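Local coordinates for cytokinin riboside 5'-monophosphate phosphoribohydrolase (PDB 5ZI9), which belongs to the LOG-like proteins of the SLOG clan, built on a Rossmann-type alpha/beta fold, at residues S31-D34 / Q35-L38; D45-T49 / D50-V54; T83-S87 / P88-A92; E182-E185 / A186-L189; V212-L215 / R216-V220. One frame throughout, in Å; residues are numbered along the deposited sequence.

In the fold
From the N terminus, interaction 1 caps helix 33-39 on the arm that reaches other subunits, its centre about 41 Å from that of the chain. Interaction 2 follows, its centre about 23 Å from that of interaction 1, and starts helix 50-67. Interaction 3 lies where the loop after strand 74-78 enters helix 88-102. Interactions 4 and 5 lie in helices 177-191 and 205-220, successive crossovers of the parallel sheet; they touch, Phe184 CE1 lying 4.2 Å from Leu215 CD2. Each contact is local, and the five follow in series, none nesting or crossing. Three mark helix starts; two are internal helical turns.

Interaction 1 of 5, residues S31-D34 / Q35-L38; sequences STTD and QRLL
With chi1 at 69°, Thr32 OG1 sits between its own backbone N and carbonyl carbon, which turns the hydroxyl toward the first turn of helix 33-39, while Gln35, extended beyond CG (chi2 -174°), runs back along the chain to Thr32. The two residues exchange bonds. Gln35 N donates to Thr32 OG1 at 3.2 Å, and Thr32 N donates to Gln35 OE1 at 3.0 Å. The second bond is nearly straight at the hydrogen (169°), although the donor is tilted from the amide carbonyl plane. The side chains of Thr32 and Gln35 cross at about a right angle, CB of Gln35 lying 3.3 Å from Thr32 OG1.

Arg36 adds a second link to the residues before the helix. A bend at chi3 folds its guanidinium back over Thr32 and Thr33, where Thr32 O lies off-centre over one face. At the edge, NH2 donates to Ser31 OG at 2.7 Å, with the oxygen close to the guanidinium plane; a weak bond from the same NH2 reaches Ser31 O. Arg36 NE is hydrogen-bonded to a citrate anion. Further along, Leu38 N meets Asp34 O at 2.8 Å, an ordinary helical bond.

Other subunits take up several of the polar ends: Thr32 OG1 also bonds to Gln193 O of a second subunit, while Thr33 OG1 bonds to Glu136, and Asp34 OD2 to Phe156 N, of a third. The reciprocal Thr32 and Gln35 bonds, with Thr32 at the N-cap, define a capping box at the start of helix 33-39.

Interaction 2 of 5, residues D45-T49 / D50-V54; sequences DWVHT and DPWRV. With FLC (citrate anion), chain L.
Trp46 drives the edge of its six-membered ring into the face of Trp52, with CZ3 over the ring centre and 3.6 Å from Trp52 CE2. The six-membered rings have centroids 4.8 Å apart and planes at 74°, a T-shaped stack. Trp52 CG is anti to its backbone N (chi1 -177°), which carries the indole back beside Trp46 and Val47; Val47 CG1 lies over a face of the same indole. Ala69 and Gly66 of a second subunit pack against this group. On the backbone, Trp46 O accepts Thr49 OG1 at 2.6 Å as well as Thr49 N.

The solvent side, with exposed His48, is looser: a citrate, probably from the crystallisation liquor, receives only weak bonds from His48 ND1 and Arg53 NE, both 3.3 Å long, to its OG2 and OG1 respectively. Arg56 NE and Arg36 NE of a fifth subunit also bond to it, and His48 NE2 bonds to Glu70 of the second subunit. Arg53 NH2 makes a salt bridge with Asp50 OD1 at 3.1 Å; Asp50 OD2 pairs with Lys165 of a fourth subunit.

Thr49 OG1, spent on Trp46 O, makes no capping bond; Thr49 is N-cap of helix 50-67 by position, following a 3-10 segment at 46-47.

Interaction 3 of 5, residues T83-S87 / P88-A92; sequences TPADS and PEYDA
Ser87 O accepts the backbone N-H of Asp91 at 3.0 Å (N-H...O angle 154°), the strongest polar bond between the loop 83-87 and the start of helix 88-102. Ser87 also uses its hydroxyl: OG accepts a weak bond from Glu89 N at 3.2 Å. Ser87 is thus the N-cap residue, its side chain serving an N-H of the first turn while its carbonyl begins the regular helical series. The preceding residues reach the cap through a type I beta turn from Pro84 to Ser87, closed by Ser87 N bonding to Pro84 O at 3.3 Å.

Beyond these bonds, Tyr90 carries the packing. Its ring is covered on one face by the turn: Ala85 CA lies 3.7 Å from the centroid of the Tyr90 ring and 20° off the normal, a CH-pi contact, and Ala85 CB is 3.9 Å from Tyr90 CE2. Tyr90 CG is anti to its own backbone N (chi1 -169°), an orientation that swings the ring back under the turn. Closer to the backbone, Tyr90 CB meets Pro84 O at 3.3 Å. Thr83 CG2 completes the packing against Tyr90 CB at 4.0 Å.

The outer polar ends look to other partners, Tyr90 OH to Glu117 in helix 115-125, Asp91 to Arg95, and Glu89 to Lys224 of a fourth subunit. The chemistry therefore divides by layer: backbone and hydroxyl groups fix the helix start, the tyrosine face seats the turn, the tyrosine hydroxyl reaches helix 115-125, Asp91 pairs within its own helix, and Glu89 carries a salt bridge to a fourth subunit.

Interaction 4 of 5, residues E182-E185 / A186-L189; sequences ELFE and ALTL
Backbone bonds from residue i+4 to residue i span the join between 182-185 and 186-189, among them Ala186 N to Glu182 O at 3.1 Å and Leu189 N to Glu185 O at 3.0 Å, as expected of an unbroken alpha helix. This is helix 177-191, the crossover of a beta-alpha-beta unit between the parallel strands 167-172 and 200-203.

The side chains divide by helix face. Leu187 CD1 is the shared apolar point: it touches Phe184 CD1 at 3.6 Å and Leu183 CD1 at 3.9 Å. All three chains run in much the same direction, so that the leucines lie alongside each other and Leu187 lies alongside the phenylalanine. Leu183 has CG anti to its backbone N (chi1 171°), whereas Leu187 has CG anti to its carbonyl carbon (chi1 -80°); these different settings bring their branches together from successive turns. Leu183, Ala186 and Leu187 pack on Ile200 of the sheet, placing this face of the helix against the strand it leads to. Phe184 meets Phe184 of a fourth subunit, extending the apolar layer into the assembly.

On another face the acidic residues gather. Glu182 OE2 and Glu185 OE2 both make salt bridges with Lys160 of the same chain, a shared positive charge that would probably offset the repulsion expected between neighbouring carboxylates. The Glu185 chain is extended beyond CG, which carries its carboxylate across to that lysine. Its methylene part still borders the next turn, where Glu185 CG lies 4.4 Å from Leu189 CD1.

Interaction 5 of 5, residues V212-L215 / R216-V220; sequences VDWL and RGTLV
Trp214 O is gripped by two backbone N-H groups: Thr218 N donates at 2.8 Å, and Leu219 N adds a weak bond at 3.4 Å. The first is the usual alpha-helical step of four residues, the second a step of five. The next carbonyl keeps the longer step, since Val220 N bonds to Leu215 O at 2.9 Å, with an N-H...O angle of 164°. Earlier bonds, such as Gly217 N to Asp213 O at 2.8 Å, still have the four-residue spacing, which locates the change of winding.

Helix 205-220 thus ends in a wider pi-type turn over 216-220, inside the beta-alpha-beta unit that joins strands 200-203 and 234-236. The side chains follow this altered spacing. Leu219 reaches over a face of Trp214, its CD2 lying 3.7 Å from the centroid of the Trp214 six-membered ring and 24° off the normal, a CH-pi contact. Trp214 CG is anti to its backbone N (chi1 177°), and the indole extends along the helix toward residues four and five places on. Thr218 CB sits over the pyrrole part of the ring, 3.5 Å from Trp214 NE1. That nitrogen donates to Tyr207 O of a fourth subunit, whose Tyr207 also packs on Thr218 and Leu219.

Leu215 lies beside Leu219, with CD2 of the former 4.0 Å from CG of the latter. Away from the aromatic group, Val212 CG1 approaches Arg216 NH2 at 3.7 Å as the two side chains run alongside each other. Arg216 NH1 makes its salt bridge with Glu227 of the same chain.

Interaction 1 of 5, residues S31-D34 / Q35-L38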
# COMPACT_ATOMS: atom_id res chain seq x y z
N SER B 31 0.39 22.00 17.39
CA SER B 31 -0.70 21.06 17.59
C SER B 31 -0.15 19.67 17.56
O SER B 31 0.94 19.43 17.00
CB SER B 31 -1.75 21.19 16.47
OG SER B 31 -1.16 20.98 15.19
N THR B 32 -0.93 18.74 18.13
CA THR B 32 -0.59 17.32 18.10
C THR B 32 -1.01 16.68 16.75
O THR B 32 -1.94 17.16 16.08
CB THR B 32 -1.21 16.53 19.29
OG1 THR B 32 -2.62 16.46 19.16
CG2 THR B 32 -0.93 17.21 20.58
N THR B 33 -0.31 15.61 16.37
CA THR B 33 -0.58 14.88 15.13
C THR B 33 -2.03 14.39 15.16
O THR B 33 -2.79 14.66 14.22
CB THR B 33 0.39 13.69 14.92
OG1 THR B 33 1.74 14.13 15.04
CG2 THR B 33 0.26 13.11 13.57
N ASP B 34 -2.39 13.75 16.28
CA ASP B 34 -3.74 13.22 16.47
C ASP B 34 -4.83 14.26 16.34
O ASP B 34 -5.87 13.98 15.77
CB ASP B 34 -3.91 12.58 17.85
CG ASP B 34 -3.73 11.07 17.85
OD1 ASP B 34 -4.23 10.42 16.89
OD2 ASP B 34 -3.08 10.55 18.83
N GLN B 35 -4.62 15.45 16.90
CA GLN B 35 -5.69 16.43 16.89
C GLN B 35 -5.97 16.89 15.50
O GLN B 35 -7.12 17.04 15.15
CB GLN B 35 -5.47 17.59 17.88
CG GLN B 35 -4.83 18.85 17.35
CD GLN B 35 -4.56 19.82 18.47
OE1 GLN B 35 -3.55 19.71 19.19
NE2 GLN B 35 -5.51 20.74 18.67
N ARG B 36 -4.93 17.04 14.69
CA ARG B 36 -5.15 17.38 13.29
C ARG B 36 -5.93 16.28 12.56
O ARG B 36 -6.79 16.57 11.75
CB ARG B 36 -3.81 17.67 12.58
CG ARG B 36 -3.13 18.97 13.02
CD ARG B 36 -1.91 19.25 12.15
NE ARG B 36 -0.88 18.19 12.16
CZ ARG B 36 0.12 18.10 13.05
NH1 ARG B 36 0.97 17.10 12.95
NH2 ARG B 36 0.25 18.95 14.05
N LEU B 37 -5.65 15.04 12.89
CA LEU B 37 -6.34 13.89 12.32
C LEU B 37 -7.77 13.73 12.76
O LEU B 37 -8.61 13.37 11.97
CB LEU B 37 -5.57 12.65 12.73
CG LEU B 37 -5.67 11.28 12.05
CD1 LEU B 37 -6.16 10.28 13.03
CD2 LEU B 37 -6.50 11.25 10.80
N LEU B 38 -8.06 14.01 14.03
CA LEU B 38 -9.37 13.68 14.63
C LEU B 38 -10.39 14.83 14.64
O LEU B 38 -11.58 14.59 14.86
CB LEU B 38 -9.15 13.15 16.05
CG LEU B 38 -8.25 11.90 16.17
CD1 LEU B 38 -7.98 11.52 17.61
CD2 LEU B 38 -8.85 10.72 15.41

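Interaction 2 of 5, residues D45-T49 / D50-V54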
# COMPACT_ATOMS: atom_id res chain seq x y z
N ASP B 45 -12.60 16.28 -2.10
CA ASP B 45 -12.52 15.96 -3.51
C ASP B 45 -11.91 14.60 -3.76
O ASP B 45 -12.36 13.88 -4.65
CB ASP B 45 -11.59 16.94 -4.21
CG ASP B 45 -12.07 18.35 -4.12
OD1 ASP B 45 -13.21 18.61 -4.61
OD2 ASP B 45 -11.32 19.16 -3.53
N TRP B 46 -10.82 14.32 -3.03
CA TRP B 46 -10.01 13.12 -3.19
C TRP B 46 -10.81 11.82 -3.22
O TRP B 46 -10.40 10.90 -3.94
CB TRP B 46 -8.93 13.08 -2.10
CG TRP B 46 -9.49 13.19 -0.70
CD1 TRP B 46 -9.66 14.34 0.03
CD2 TRP B 46 -10.03 12.11 0.11
NE1 TRP B 46 -10.23 14.05 1.23
CE2 TRP B 46 -10.47 12.70 1.33
CE3 TRP B 46 -10.16 10.71 -0.07
CZ2 TRP B 46 -11.05 11.95 2.36
CZ3 TRP B 46 -10.71 9.96 0.95
CH2 TRP B 46 -11.16 10.58 2.17
N VAL B 47 -11.95 11.72 -2.49
CA VAL B 47 -12.72 10.44 -2.53
C VAL B 47 -13.25 10.12 -3.91
O VAL B 47 -13.65 8.96 -4.16
CB VAL B 47 -13.98 10.34 -1.65
CG1 VAL B 47 -13.63 9.99 -0.25
CG2 VAL B 47 -14.79 11.62 -1.69
N HIS B 48 -13.32 11.12 -4.78
CA HIS B 48 -13.88 10.86 -6.11
C HIS B 48 -12.81 10.84 -7.16
O HIS B 48 -13.09 11.12 -8.30
CB HIS B 48 -15.02 11.85 -6.44
CG HIS B 48 -16.00 12.02 -5.31
ND1 HIS B 48 -16.86 11.01 -4.92
CD2 HIS B 48 -16.24 13.06 -4.47
CE1 HIS B 48 -17.58 11.42 -3.89
NE2 HIS B 48 -17.23 12.66 -3.60
N THR B 49 -11.59 10.45 -6.79
CA THR B 49 -10.53 10.44 -7.76
C THR B 49 -9.99 9.05 -7.94
O THR B 49 -10.09 8.21 -7.04
CB THR B 49 -9.40 11.36 -7.33
OG1 THR B 49 -8.90 10.96 -6.05
CG2 THR B 49 -9.92 12.74 -7.22
N ASP B 50 -9.40 8.82 -9.11
CA ASP B 50 -8.79 7.51 -9.37
C ASP B 50 -7.69 6.96 -8.40
O ASP B 50 -7.66 5.75 -8.17
CB ASP B 50 -8.31 7.43 -10.81
CG ASP B 50 -9.45 7.23 -11.76
OD1 ASP B 50 -10.50 6.75 -11.35
OD2 ASP B 50 -9.31 7.61 -12.91
N PRO B 51 -6.79 7.82 -7.88
CA PRO B 51 -5.79 7.35 -6.93
C PRO B 51 -6.45 6.76 -5.71
O PRO B 51 -5.98 5.78 -5.22
CB PRO B 51 -5.03 8.61 -6.54
CG PRO B 51 -5.22 9.49 -7.67
CD PRO B 51 -6.61 9.26 -8.14
N TRP B 52 -7.55 7.35 -5.24
CA TRP B 52 -8.30 6.79 -4.13
C TRP B 52 -9.06 5.53 -4.53
O TRP B 52 -9.26 4.65 -3.74
CB TRP B 52 -9.28 7.84 -3.55
CG TRP B 52 -10.01 7.31 -2.37
CD1 TRP B 52 -11.30 6.88 -2.33
CD2 TRP B 52 -9.48 7.09 -1.05
NE1 TRP B 52 -11.64 6.44 -1.07
CE2 TRP B 52 -10.53 6.54 -0.27
CE3 TRP B 52 -8.25 7.31 -0.46
CZ2 TRP B 52 -10.36 6.21 1.07
CZ3 TRP B 52 -8.09 6.99 0.86
CH2 TRP B 52 -9.13 6.43 1.61
N ARG B 53 -9.55 5.49 -5.75
CA ARG B 53 -10.24 4.32 -6.22
C ARG B 53 -9.34 3.12 -6.26
O ARG B 53 -9.75 2.04 -5.99
CB ARG B 53 -10.80 4.55 -7.62
CG ARG B 53 -12.04 5.45 -7.64
CD ARG B 53 -12.70 5.30 -8.98
NE ARG B 53 -13.90 6.10 -9.06
CZ ARG B 53 -13.96 7.36 -9.46
NH1 ARG B 53 -15.11 7.98 -9.43
NH2 ARG B 53 -12.88 7.99 -9.89
N VAL B 54 -8.09 3.35 -6.57
CA VAL B 54 -7.09 2.31 -6.58
C VAL B 54 -6.90 1.69 -5.19
O VAL B 54 -6.66 0.50 -5.07
CB VAL B 54 -5.79 2.89 -7.22
CG1 VAL B 54 -4.60 2.78 -6.31
CG2 VAL B 54 -5.47 2.16 -8.49
CAC FLC L . -15.10 5.48 -3.58
CA FLC L . -15.68 6.82 -3.84
CB FLC L . -17.08 6.85 -4.46
CBC FLC L . -18.25 7.02 -3.53
CG FLC L . -17.04 8.08 -5.35
CGC FLC L . -16.55 7.81 -6.69
OA1 FLC L . -14.54 5.32 -2.53
OA2 FLC L . -15.23 4.60 -4.40
OB1 FLC L . -18.40 6.24 -2.59
OB2 FLC L . -19.10 7.91 -3.68
OG1 FLC L . -16.50 6.67 -7.07
OG2 FLC L . -16.24 8.77 -7.33
OHB FLC L . -17.21 5.67 -5.23

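Interaction 3 of 5, residues T83-S87 / P88-A92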
# COMPACT_ATOMS: atom_id res chain seq x y z
N THR B 83 -33.51 -18.66 -14.90
CA THR B 83 -34.04 -20.01 -14.94
C THR B 83 -35.11 -20.22 -13.83
O THR B 83 -34.82 -20.00 -12.65
CB THR B 83 -32.90 -21.02 -14.78
OG1 THR B 83 -32.01 -20.86 -15.88
CG2 THR B 83 -33.40 -22.42 -14.79
N PRO B 84 -36.35 -20.61 -14.22
CA PRO B 84 -37.43 -20.94 -13.26
C PRO B 84 -37.13 -22.17 -12.43
O PRO B 84 -36.47 -23.08 -12.92
CB PRO B 84 -38.65 -21.21 -14.16
CG PRO B 84 -38.33 -20.57 -15.46
CD PRO B 84 -36.85 -20.68 -15.61
N ALA B 85 -37.61 -22.18 -11.19
CA ALA B 85 -37.31 -23.27 -10.25
C ALA B 85 -38.01 -24.61 -10.53
O ALA B 85 -37.54 -25.65 -10.05
CB ALA B 85 -37.57 -22.82 -8.82
N ASP B 86 -39.09 -24.57 -11.32
CA ASP B 86 -39.81 -25.79 -11.81
C ASP B 86 -39.17 -26.45 -13.05
O ASP B 86 -39.75 -27.39 -13.62
CB ASP B 86 -41.27 -25.45 -12.15
CG ASP B 86 -41.41 -24.46 -13.32
OD1 ASP B 86 -40.71 -24.58 -14.36
OD2 ASP B 86 -42.21 -23.52 -13.21
N SER B 87 -38.04 -25.90 -13.49
CA SER B 87 -37.43 -26.20 -14.77
C SER B 87 -36.53 -27.44 -14.70
O SER B 87 -36.01 -27.79 -13.62
CB SER B 87 -36.58 -25.01 -15.22
OG SER B 87 -35.99 -25.26 -16.49
N PRO B 88 -36.37 -28.15 -15.85
CA PRO B 88 -35.39 -29.24 -15.98
C PRO B 88 -33.97 -28.73 -15.92
O PRO B 88 -33.10 -29.41 -15.38
CB PRO B 88 -35.70 -29.87 -17.35
CG PRO B 88 -36.76 -29.03 -17.98
CD PRO B 88 -37.40 -28.22 -16.90
N GLU B 89 -33.72 -27.53 -16.46
CA GLU B 89 -32.39 -26.88 -16.27
C GLU B 89 -32.05 -26.66 -14.78
O GLU B 89 -30.93 -26.92 -14.34
CB GLU B 89 -32.35 -25.55 -17.01
CG GLU B 89 -32.15 -25.68 -18.51
CD GLU B 89 -32.29 -24.35 -19.23
OE1 GLU B 89 -32.09 -23.25 -18.64
OE2 GLU B 89 -32.60 -24.41 -20.43
N TYR B 90 -33.06 -26.22 -14.03
CA TYR B 90 -32.90 -25.95 -12.63
C TYR B 90 -32.62 -27.23 -11.89
O TYR B 90 -31.72 -27.26 -11.04
CB TYR B 90 -34.15 -25.27 -12.08
CG TYR B 90 -33.99 -24.73 -10.68
CD1 TYR B 90 -33.99 -25.58 -9.58
CD2 TYR B 90 -33.82 -23.35 -10.46
CE1 TYR B 90 -33.85 -25.10 -8.30
CE2 TYR B 90 -33.68 -22.86 -9.17
CZ TYR B 90 -33.70 -23.74 -8.09
OH TYR B 90 -33.57 -23.30 -6.78
N ASP B 91 -33.37 -28.29 -12.22
CA ASP B 91 -33.17 -29.58 -11.56
C ASP B 91 -31.76 -30.09 -11.85
O ASP B 91 -31.07 -30.58 -10.94
CB ASP B 91 -34.23 -30.62 -11.95
CG ASP B 91 -34.00 -31.99 -11.28
OD1 ASP B 91 -34.00 -32.10 -10.01
OD2 ASP B 91 -33.78 -32.97 -12.02
N ALA B 92 -31.31 -29.92 -13.09
CA ALA B 92 -29.93 -30.27 -13.45
C ALA B 92 -28.87 -29.53 -12.59
O ALA B 92 -27.90 -30.16 -12.14
CB ALA B 92 -29.71 -30.00 -14.93

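Interaction 4 of 5, residues E182-E185 / A186-L189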
# COMPACT_ATOMS: atom_id res chain seq x y z
N GLU B 182 -18.03 -15.24 -19.03
CA GLU B 182 -17.18 -16.19 -18.27
C GLU B 182 -16.73 -17.36 -19.11
O GLU B 182 -15.57 -17.74 -19.08
CB GLU B 182 -17.90 -16.69 -17.03
CG GLU B 182 -18.11 -15.59 -15.99
CD GLU B 182 -16.83 -14.88 -15.46
OE1 GLU B 182 -15.73 -15.49 -15.26
OE2 GLU B 182 -16.94 -13.64 -15.24
N LEU B 183 -17.63 -17.93 -19.88
CA LEU B 183 -17.28 -19.03 -20.73
C LEU B 183 -16.08 -18.69 -21.59
O LEU B 183 -15.07 -19.36 -21.55
CB LEU B 183 -18.45 -19.42 -21.63
CG LEU B 183 -18.12 -20.44 -22.73
CD1 LEU B 183 -17.56 -21.71 -22.12
CD2 LEU B 183 -19.35 -20.73 -23.59
N PHE B 184 -16.21 -17.64 -22.37
CA PHE B 184 -15.14 -17.27 -23.29
C PHE B 184 -13.87 -16.75 -22.63
O PHE B 184 -12.82 -16.82 -23.21
CB PHE B 184 -15.67 -16.40 -24.40
CG PHE B 184 -16.49 -17.17 -25.42
CD1 PHE B 184 -15.87 -18.12 -26.23
CD2 PHE B 184 -17.85 -16.99 -25.55
CE1 PHE B 184 -16.59 -18.85 -27.16
CE2 PHE B 184 -18.58 -17.72 -26.47
CZ PHE B 184 -17.95 -18.65 -27.28
N GLU B 185 -13.96 -16.31 -21.39
CA GLU B 185 -12.81 -15.91 -20.60
C GLU B 185 -11.94 -17.12 -20.25
O GLU B 185 -10.72 -17.08 -20.37
CB GLU B 185 -13.35 -15.29 -19.33
CG GLU B 185 -12.41 -14.48 -18.46
CD GLU B 185 -13.23 -13.67 -17.45
OE1 GLU B 185 -13.18 -13.97 -16.22
OE2 GLU B 185 -13.99 -12.80 -17.94
N ALA B 186 -12.59 -18.18 -19.75
CA ALA B 186 -11.93 -19.42 -19.40
C ALA B 186 -11.32 -20.08 -20.63
O ALA B 186 -10.20 -20.60 -20.60
CB ALA B 186 -12.92 -20.35 -18.72
N LEU B 187 -12.07 -20.04 -21.71
CA LEU B 187 -11.58 -20.55 -22.93
C LEU B 187 -10.29 -19.88 -23.38
O LEU B 187 -9.35 -20.59 -23.72
CB LEU B 187 -12.64 -20.48 -24.01
CG LEU B 187 -13.67 -21.60 -23.94
CD1 LEU B 187 -14.79 -21.31 -24.90
CD2 LEU B 187 -13.05 -22.94 -24.33
N THR B 188 -10.21 -18.55 -23.34
CA THR B 188 -9.00 -17.91 -23.89
C THR B 188 -7.85 -18.07 -22.91
O THR B 188 -6.70 -18.24 -23.31
CB THR B 188 -9.19 -16.48 -24.49
OG1 THR B 188 -8.61 -15.46 -23.66
CG2 THR B 188 -10.60 -16.21 -24.76
N LEU B 189 -8.19 -18.11 -21.64
CA LEU B 189 -7.21 -18.36 -20.62
C LEU B 189 -6.59 -19.72 -20.85
O LEU B 189 -5.38 -19.87 -20.68
CB LEU B 189 -7.83 -18.26 -19.23
CG LEU B 189 -7.99 -16.83 -18.66
CD1 LEU B 189 -8.87 -16.84 -17.42
CD2 LEU B 189 -6.64 -16.23 -18.32

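Interaction 5 of 5, residues V212-L215 / R216-V220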
# COMPACT_ATOMS: atom_id res chain seq x y z
N VAL B 212 -21.74 -23.94 -30.78
CA VAL B 212 -20.68 -24.84 -31.25
C VAL B 212 -20.67 -24.98 -32.79
O VAL B 212 -19.61 -25.05 -33.39
CB VAL B 212 -20.81 -26.22 -30.56
CG1 VAL B 212 -19.90 -27.25 -31.22
CG2 VAL B 212 -20.48 -26.12 -29.07
N ASP B 213 -21.83 -25.01 -33.43
CA ASP B 213 -21.91 -25.07 -34.90
C ASP B 213 -21.35 -23.88 -35.60
O ASP B 213 -20.81 -24.02 -36.71
CB ASP B 213 -23.33 -25.20 -35.43
CG ASP B 213 -23.90 -26.60 -35.29
OD1 ASP B 213 -23.21 -27.57 -34.81
OD2 ASP B 213 -25.09 -26.68 -35.64
N TRP B 214 -21.55 -22.70 -35.00
CA TRP B 214 -21.00 -21.45 -35.53
C TRP B 214 -19.49 -21.40 -35.29
O TRP B 214 -18.74 -21.01 -36.17
CB TRP B 214 -21.72 -20.25 -34.92
CG TRP B 214 -21.16 -18.94 -35.36
CD1 TRP B 214 -21.32 -18.33 -36.58
CD2 TRP B 214 -20.33 -18.09 -34.59
NE1 TRP B 214 -20.63 -17.15 -36.60
CE2 TRP B 214 -20.00 -16.98 -35.40
CE3 TRP B 214 -19.82 -18.15 -33.28
CZ2 TRP B 214 -19.19 -15.95 -34.95
CZ3 TRP B 214 -19.02 -17.13 -32.84
CH2 TRP B 214 -18.72 -16.03 -33.67
N LEU B 215 -19.04 -21.80 -34.10
CA LEU B 215 -17.60 -21.87 -33.81
C LEU B 215 -16.86 -22.72 -34.82
O LEU B 215 -15.80 -22.34 -35.26
CB LEU B 215 -17.35 -22.42 -32.41
CG LEU B 215 -17.82 -21.58 -31.21
CD1 LEU B 215 -17.69 -22.35 -29.92
CD2 LEU B 215 -17.03 -20.28 -31.12
N ARG B 216 -17.43 -23.86 -35.19
CA ARG B 216 -16.85 -24.78 -36.20
C ARG B 216 -17.03 -24.26 -37.63
O ARG B 216 -16.06 -24.10 -38.36
CB ARG B 216 -17.50 -26.17 -36.09
CG ARG B 216 -16.60 -27.30 -36.54
CD ARG B 216 -17.25 -28.68 -36.41
NE ARG B 216 -17.77 -28.99 -35.07
CZ ARG B 216 -17.04 -29.37 -34.01
NH1 ARG B 216 -15.71 -29.47 -34.08
NH2 ARG B 216 -17.66 -29.67 -32.84
N GLY B 217 -18.28 -23.98 -37.99
CA GLY B 217 -18.67 -23.55 -39.35
C GLY B 217 -18.23 -22.15 -39.79
O GLY B 217 -18.12 -21.89 -40.99
N THR B 218 -18.00 -21.25 -38.83
CA THR B 218 -17.41 -19.93 -39.13
C THR B 218 -16.00 -19.73 -38.57
O THR B 218 -15.12 -19.50 -39.37
CB THR B 218 -18.33 -18.82 -38.66
OG1 THR B 218 -19.61 -19.03 -39.25
CG2 THR B 218 -17.80 -17.46 -39.08
N LEU B 219 -15.77 -19.83 -37.26
CA LEU B 219 -14.42 -19.51 -36.72
C LEU B 219 -13.30 -20.47 -37.18
O LEU B 219 -12.25 -20.03 -37.70
CB LEU B 219 -14.32 -19.50 -35.18
CG LEU B 219 -15.09 -18.68 -34.18
CD1 LEU B 219 -14.12 -18.12 -33.15
CD2 LEU B 219 -15.89 -17.57 -34.81
N VAL B 220 -13.50 -21.76 -36.93
CA VAL B 220 -12.49 -22.76 -37.27
C VAL B 220 -12.33 -22.83 -38.80
O VAL B 220 -11.21 -22.90 -39.33
CB VAL B 220 -12.87 -24.13 -36.69
CG1 VAL B 220 -11.89 -25.18 -37.14
CG2 VAL B 220 -12.88 -24.06 -35.17